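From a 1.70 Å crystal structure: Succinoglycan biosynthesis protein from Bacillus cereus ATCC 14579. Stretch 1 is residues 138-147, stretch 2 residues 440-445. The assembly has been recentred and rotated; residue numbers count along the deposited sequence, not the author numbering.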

# COMPACT_ATOMS: atom_id res chain seq x y z
N LEU A 138 8.07 -8.93 8.21
CA LEU A 138 7.78 -8.47 9.57
C LEU A 138 6.90 -7.25 9.77
O LEU A 138 6.99 -6.25 9.07
CB LEU A 138 9.08 -8.32 10.36
CG LEU A 138 9.54 -9.63 11.01
CD1 LEU A 138 10.79 -9.38 11.85
CD2 LEU A 138 8.42 -10.20 11.88
N LEU A 139 6.06 -7.37 10.78
CA LEU A 139 5.07 -6.38 11.17
C LEU A 139 3.81 -6.73 10.41
O LEU A 139 2.71 -6.53 10.91
CB LEU A 139 5.50 -4.92 10.88
CG LEU A 139 6.64 -4.28 11.69
CD1 LEU A 139 6.37 -2.78 11.80
CD2 LEU A 139 6.72 -4.86 13.10
N TYR A 140 3.95 -7.28 9.21
CA TYR A 140 2.77 -7.66 8.44
C TYR A 140 2.20 -9.06 8.67
O TYR A 140 1.02 -9.29 8.39
CB TYR A 140 3.00 -7.43 6.94
CG TYR A 140 2.46 -6.10 6.46
CD1 TYR A 140 2.33 -5.01 7.33
CD2 TYR A 140 2.06 -5.93 5.14
CE1 TYR A 140 1.83 -3.79 6.89
CE2 TYR A 140 1.56 -4.70 4.69
CZ TYR A 140 1.45 -3.64 5.57
OH TYR A 140 0.96 -2.43 5.14
N PRO A 141 3.00 -10.02 9.18
CA PRO A 141 2.44 -11.36 9.40
C PRO A 141 1.60 -11.36 10.69
O PRO A 141 1.92 -12.07 11.65
CB PRO A 141 3.68 -12.25 9.54
CG PRO A 141 4.82 -11.42 9.08
CD PRO A 141 4.44 -10.02 9.48
N THR A 142 0.54 -10.56 10.70
CA THR A 142 -0.33 -10.45 11.87
C THR A 142 -1.60 -11.26 11.69
O THR A 142 -1.96 -11.63 10.58
CB THR A 142 -0.73 -8.99 12.12
OG1 THR A 142 -1.57 -8.54 11.05
CG2 THR A 142 0.50 -8.10 12.20
N ASP A 143 -2.29 -11.54 12.79
CA ASP A 143 -3.54 -12.29 12.72
C ASP A 143 -4.55 -11.51 11.89
O ASP A 143 -5.29 -12.09 11.10
CB ASP A 143 -4.13 -12.53 14.11
CG ASP A 143 -3.27 -13.44 14.96
OD1 ASP A 143 -2.60 -14.34 14.40
OD2 ASP A 143 -3.28 -13.27 16.20
N GLU A 144 -4.55 -10.19 12.06
CA GLU A 144 -5.47 -9.30 11.35
C GLU A 144 -5.32 -9.40 9.83
O GLU A 144 -6.31 -9.57 9.12
CB GLU A 144 -5.27 -7.85 11.80
CG GLU A 144 -5.58 -7.58 13.28
CD GLU A 144 -4.38 -7.76 14.21
OE1 GLU A 144 -3.33 -8.24 13.75
OE2 GLU A 144 -4.48 -7.41 15.41
N ILE A 145 -4.09 -9.27 9.34
CA ILE A 145 -3.86 -9.33 7.90
C ILE A 145 -4.00 -10.74 7.34
O ILE A 145 -4.59 -10.93 6.28
CB ILE A 145 -2.45 -8.75 7.54
CG1 ILE A 145 -2.40 -7.28 7.93
CG2 ILE A 145 -2.17 -8.91 6.05
CD1 ILE A 145 -1.07 -6.59 7.71
N ILE A 146 -3.49 -11.73 8.05
CA ILE A 146 -3.60 -13.10 7.58
C ILE A 146 -5.07 -13.51 7.46
O ILE A 146 -5.42 -14.27 6.57
CB ILE A 146 -2.85 -14.06 8.51
CG1 ILE A 146 -1.36 -13.74 8.42
CG2 ILE A 146 -3.13 -15.50 8.12
CD1 ILE A 146 -0.51 -14.46 9.42
N ALA A 147 -5.91 -12.97 8.33
CA ALA A 147 -7.34 -13.27 8.27
C ALA A 147 -7.90 -12.77 6.95
O ALA A 147 -8.77 -13.41 6.36
CB ALA A 147 -8.07 -12.61 9.44
N SER A 440 -5.14 -0.19 19.21
CA SER A 440 -4.25 -1.01 20.03
C SER A 440 -3.29 -1.79 19.13
O SER A 440 -3.45 -1.81 17.92
CB SER A 440 -5.08 -1.98 20.89
OG SER A 440 -5.87 -2.85 20.10
N PRO A 441 -2.27 -2.43 19.73
CA PRO A 441 -1.29 -3.20 18.96
C PRO A 441 -1.80 -4.39 18.14
O PRO A 441 -2.66 -5.16 18.58
CB PRO A 441 -0.29 -3.65 20.02
CG PRO A 441 -0.36 -2.56 21.05
CD PRO A 441 -1.86 -2.33 21.14
N SER A 442 -1.24 -4.52 16.94
CA SER A 442 -1.57 -5.63 16.06
C SER A 442 -1.01 -6.89 16.71
O SER A 442 -0.12 -6.81 17.56
CB SER A 442 -0.90 -5.41 14.70
OG SER A 442 0.47 -5.12 14.87
N HIS A 443 -1.51 -8.05 16.31
CA HIS A 443 -1.05 -9.31 16.89
C HIS A 443 -0.22 -10.14 15.91
O HIS A 443 -0.77 -10.78 15.02
CB HIS A 443 -2.25 -10.14 17.35
CG HIS A 443 -3.17 -9.41 18.27
ND1 HIS A 443 -4.00 -8.40 17.84
CD2 HIS A 443 -3.38 -9.52 19.60
CE1 HIS A 443 -4.68 -7.92 18.87
NE2 HIS A 443 -4.32 -8.59 19.95
N ILE A 444 1.10 -10.13 16.08
CA ILE A 444 1.99 -10.91 15.22
C ILE A 444 1.77 -12.40 15.41
O ILE A 444 2.03 -12.95 16.49
CB ILE A 444 3.48 -10.59 15.51
CG1 ILE A 444 3.77 -9.12 15.21
CG2 ILE A 444 4.39 -11.49 14.66
CD1 ILE A 444 3.66 -8.74 13.74
N LYS A 445 1.28 -13.06 14.37
CA LYS A 445 1.00 -14.49 14.40
C LYS A 445 2.29 -15.30 14.60
O LYS A 445 2.87 -15.73 13.58
CB LYS A 445 0.30 -14.92 13.11
CG LYS A 445 -0.16 -16.36 13.09
CD LYS A 445 -0.85 -16.71 11.79
CE LYS A 445 -1.25 -18.17 11.76
NZ LYS A 445 -1.88 -18.56 10.46
OXT LYS A 445 2.71 -15.49 15.76
O HOH W 1 1.99 -4.88 12.78

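The last residues of the chain dock against the loop that leads into a helix, held by a single beta bridge and by one glutamate that reads the tail's backbone and side chain together. The bridge pairs Thr 142 with Ile 444, their CA atoms 4.1 Å apart. Its two hydrogen bonds flank Thr 142: Lys 445 N donates to Pro 141 O at 3.0 Å, and Asp 143 N donates to His 443 O at 2.8 Å. Thr 142 CA also lies 3.2 Å from His 443 O, a CA-H...O contact.

Thr 142 is the helix N-cap as well, its OG1 accepting from Ile 145 N at 3.1 Å, so bridge and cap share one residue. In the first turn that follows, Glu 144 points its CA-to-CB bond toward the tail; its OE2 takes a bond from His 443 ND1 at 2.7 Å, near the ring plane. Its OE1 accepts from His 443 N at 3.1 Å, and the same N also reaches OE2 at 3.2 Å with a poorer angle, so the amide is shared by both oxygens.

Apolar contacts fill in around this polar frame. Ile 444 points its CA-to-CB bond away, yet its CD1 returns to 3.6 Å from Thr 142 CG2. Lys 445 runs fully extended, its CD 3.3 Å from Ile 146 CD1. A water completes the join, donating to Leu 139 O and accepting from Ser 442 OG, each at 2.6 Å.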